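Local coordinates for nitrophorin Cim l NP (Cimex lectularius, PDB 2IMQ), which carries nitric oxide on its heme and delivers it to the host during feeding, causing vasodilation, at residues A[197-202]-A[239-244]. Numbering follows the deposited sequence.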
ATOM      1  N   ALA A 197      20.635   1.902   0.131  1.00 13.53           N
ATOM      2  CA  ALA A 197      21.461   1.988  -1.073  1.00 15.42           C
ATOM      3  C   ALA A 197      21.367   0.714  -1.942  1.00 14.36           C
ATOM      4  O   ALA A 197      21.526   0.790  -3.129  1.00 16.91           O
ATOM      5  CB  ALA A 197      22.877   2.317  -0.749  1.00 16.82           C
ATOM      6  N   PHE A 198      21.031  -0.419  -1.338  1.00 13.04           N
ATOM      7  CA  PHE A 198      20.916  -1.730  -2.014  1.00 13.63           C
ATOM      8  C   PHE A 198      19.471  -2.053  -2.390  1.00 13.34           C
ATOM      9  O   PHE A 198      19.228  -3.058  -3.046  1.00 13.95           O
ATOM     10  CB  PHE A 198      21.488  -2.822  -1.122  1.00 14.85           C
ATOM     11  CG  PHE A 198      22.906  -2.594  -0.793  1.00 15.30           C
ATOM     12  CD1 PHE A 198      23.281  -2.094   0.437  1.00 15.31           C
ATOM     13  CD2 PHE A 198      23.894  -2.862  -1.721  1.00 16.23           C
ATOM     14  CE1 PHE A 198      24.597  -1.851   0.723  1.00 17.19           C
ATOM     15  CE2 PHE A 198      25.233  -2.631  -1.386  1.00 18.83           C
ATOM     16  CZ  PHE A 198      25.553  -2.121  -0.193  1.00 17.75           C
ATOM     17  N   ASP A 199      18.513  -1.232  -1.977  1.00 12.31           N
ATOM     18  CA  ASP A 199      17.146  -1.454  -2.293  1.00 12.43           C
ATOM     19  C   ASP A 199      16.915  -1.267  -3.796  1.00 11.97           C
ATOM     20  O   ASP A 199      17.493  -0.417  -4.444  1.00 13.76           O
ATOM     21  CB  ASP A 199      16.264  -0.486  -1.468  1.00 12.50           C
ATOM     22  CG  ASP A 199      14.824  -0.606  -1.842  1.00 12.75           C
ATOM     23  OD1 ASP A 199      14.123  -1.531  -1.342  1.00 13.28           O
ATOM     24  OD2 ASP A 199      14.287   0.252  -2.605  1.00 12.61           O
ATOM     25  N   GLN A 200      16.002  -2.088  -4.315  1.00 12.62           N
ATOM     26  CA  GLN A 200      15.773  -2.145  -5.787  1.00 12.51           C
ATOM     27  C   GLN A 200      14.834  -1.081  -6.345  1.00 12.27           C
ATOM     28  O   GLN A 200      14.702  -0.984  -7.539  1.00 13.71           O
ATOM     29  CB  GLN A 200      15.292  -3.539  -6.160  1.00 12.14           C
ATOM     30  CG  GLN A 200      16.343  -4.612  -6.003  1.00 12.93           C
ATOM     31  CD  GLN A 200      15.833  -5.993  -6.070  1.00 13.62           C
ATOM     32  OE1 GLN A 200      14.712  -6.295  -5.654  1.00 13.12           O
ATOM     33  NE2 GLN A 200      16.711  -6.900  -6.493  1.00 16.48           N
ATOM     34  N   LEU A 201      14.218  -0.236  -5.523  1.00 12.83           N
ATOM     35  CA  LEU A 201      13.294   0.742  -6.093  1.00 12.92           C
ATOM     36  C   LEU A 201      14.038   1.645  -7.053  1.00 13.21           C
ATOM     37  O   LEU A 201      13.545   1.957  -8.138  1.00 13.82           O
ATOM     38  CB  LEU A 201      12.567   1.515  -5.002  1.00 13.64           C
ATOM     39  CG  LEU A 201      11.540   2.534  -5.551  1.00 15.29           C
ATOM     40  CD1 LEU A 201      10.457   1.833  -6.327  1.00 17.59           C
ATOM     41  CD2 LEU A 201      10.965   3.290  -4.365  1.00 16.60           C
ATOM     42  N   LYS A 202      15.236   2.098  -6.707  1.00 14.55           N
ATOM     43  CA  LYS A 202      15.976   2.956  -7.621  1.00 15.40           C
ATOM     44  C   LYS A 202      16.342   2.272  -8.913  1.00 15.74           C
ATOM     45  O   LYS A 202      16.432   2.911  -9.940  1.00 17.18           O
ATOM     46  CB  LYS A 202      17.246   3.466  -6.942  1.00 18.36           C
ATOM     47  CG  LYS A 202      18.229   2.426  -6.571  1.00 20.69           C
ATOM     48  CD  LYS A 202      19.543   3.016  -5.951  1.00 23.17           C
ATOM     49  CE  LYS A 202      19.315   3.520  -4.569  1.00 22.96           C
ATOM     50  NZ  LYS A 202      18.554   2.636  -3.585  1.00 20.29           N
ATOM     51  N   PRO A 239      16.979  -9.174   4.799  1.00 13.80           N
ATOM     52  CA  PRO A 239      16.015  -8.201   5.280  1.00 13.15           C
ATOM     53  C   PRO A 239      15.737  -7.137   4.232  1.00 12.62           C
ATOM     54  O   PRO A 239      16.641  -6.549   3.648  1.00 13.50           O
ATOM     55  CB  PRO A 239      16.723  -7.591   6.526  1.00 14.40           C
ATOM     56  CG  PRO A 239      17.564  -8.715   7.065  1.00 15.83           C
ATOM     57  CD  PRO A 239      18.045  -9.419   5.785  1.00 13.48           C
ATOM     58  N   SER A 240      14.446  -6.865   4.028  1.00 12.44           N
ATOM     59  CA  SER A 240      13.986  -5.976   2.978  1.00 11.82           C
ATOM     60  C   SER A 240      12.774  -5.180   3.406  1.00 11.98           C
ATOM     61  O   SER A 240      12.071  -5.575   4.341  1.00 12.81           O
ATOM     62  CB  SER A 240      13.609  -6.779   1.708  1.00 13.25           C
ATOM     63  OG  SER A 240      14.707  -7.416   1.151  1.00 13.68           O
ATOM     64  N   TRP A 241      12.529  -4.109   2.649  1.00 12.22           N
ATOM     65  CA  TRP A 241      11.329  -3.302   2.757  1.00 11.92           C
ATOM     66  C   TRP A 241      10.340  -3.797   1.721  1.00 12.60           C
ATOM     67  O   TRP A 241      10.498  -3.543   0.519  1.00 13.28           O
ATOM     68  CB  TRP A 241      11.672  -1.853   2.580  1.00 13.34           C
ATOM     69  CG  TRP A 241      12.418  -1.301   3.767  1.00 12.82           C
ATOM     70  CD1 TRP A 241      11.895  -0.849   4.928  1.00 13.52           C
ATOM     71  CD2 TRP A 241      13.835  -1.099   3.859  1.00 12.70           C
ATOM     72  NE1 TRP A 241      12.908  -0.429   5.753  1.00 14.81           N
ATOM     73  CE2 TRP A 241      14.102  -0.546   5.105  1.00 13.15           C
ATOM     74  CE3 TRP A 241      14.910  -1.379   3.012  1.00 14.70           C
ATOM     75  CZ2 TRP A 241      15.371  -0.211   5.503  1.00 15.80           C
ATOM     76  CZ3 TRP A 241      16.186  -1.048   3.420  1.00 15.38           C
ATOM     77  CH2 TRP A 241      16.388  -0.479   4.670  1.00 15.78           C
ATOM     78  N   THR A 242       9.344  -4.502   2.191  1.00 12.18           N
ATOM     79  CA  THR A 242       8.386  -5.160   1.305  1.00 13.58           C
ATOM     80  C   THR A 242       7.182  -4.276   1.011  1.00 13.28           C
ATOM     81  O   THR A 242       7.043  -3.733  -0.093  1.00 14.31           O
ATOM     82  CB  THR A 242       8.060  -6.519   1.827  1.00 13.69           C
ATOM     83  OG1 THR A 242       7.569  -6.397   3.146  1.00 15.38           O
ATOM     84  CG2 THR A 242       9.286  -7.355   1.869  1.00 14.92           C
ATOM     85  N   ASP A 243       6.391  -3.995   2.023  1.00 13.40           N
ATOM     86  CA  ASP A 243       5.266  -3.029   1.878  1.00 13.57           C
ATOM     87  C   ASP A 243       5.805  -1.613   1.743  1.00 13.04           C
ATOM     88  O   ASP A 243       6.621  -1.187   2.564  1.00 14.28           O
ATOM     89  CB  ASP A 243       4.350  -3.130   3.083  1.00 14.71           C
ATOM     90  CG  ASP A 243       3.497  -4.382   2.996  1.00 17.25           C
ATOM     91  OD1 ASP A 243       2.488  -4.338   2.212  1.00 17.71           O
ATOM     92  OD2 ASP A 243       3.751  -5.461   3.599  1.00 18.29           O
ATOM     93  N   ARG A 244       5.340  -0.877   0.743  1.00 12.54           N
ATOM     94  CA  ARG A 244       5.786   0.441   0.444  1.00 12.66           C
ATOM     95  C   ARG A 244       4.593   1.306   0.159  1.00 13.03           C
ATOM     96  O   ARG A 244       3.538   0.843  -0.254  1.00 14.18           O
ATOM     97  CB  ARG A 244       6.729   0.475  -0.797  1.00 13.12           C
ATOM     98  CG  ARG A 244       7.787  -0.608  -0.815  1.00 13.70           C
ATOM     99  CD  ARG A 244       8.877  -0.488   0.240  1.00 13.86           C
ATOM    100  NE  ARG A 244       9.908   0.450  -0.120  1.00 14.60           N
ATOM    101  CZ  ARG A 244      11.024   0.136  -0.754  1.00 13.53           C
ATOM    102  NH1 ARG A 244      11.298  -1.128  -1.087  1.00 13.43           N
ATOM    103  NH2 ARG A 244      11.870   1.110  -1.088  1.00 15.09           N
TER
HETATM  104  O   HOH W   1      13.440  -3.771  -0.041  1.00 13.46           O
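Asp199 and Ser240 mark the nearest approach of the two backbones, 7.6 Å from CA to CA; the chains stay apart, and the main link is between the side chains of Asp199 and Arg244, which reach for each other from opposite directions. They form a buried, end-on, two-nitrogen salt bridge: Arg244 NH1 gives a bent bond of 2.9 Å to Asp199 OD1 on its syn side, while NH2 makes a nearly straight one (173°) of 3.0 Å to Asp199 OD2. The carboxylate is turned 60° against the guanidinium, which places NH2 above one face of the carboxylate. Asp199 OD2 also accepts from Leu201 N, a 3.0 Å bond on the opposite face, so that the Asp199 side chain caps the start of helix 201-206. Bends at chi2 and chi3 fold the arginine back along its own segment, where NH1 also donates to Trp241 O. A water donates to Asp199 OD1 and accepts from Trp241 N, adding a second bridge. Leu201 CB and CD2 both pass 4.0 Å from Arg244 NH2, and Glu215 pairs with Arg244 NE. The arrangement is a helix N-cap tied by a buried salt bridge to strand 243-248, an edge strand of one sheet in the DNase I-like beta-sandwich.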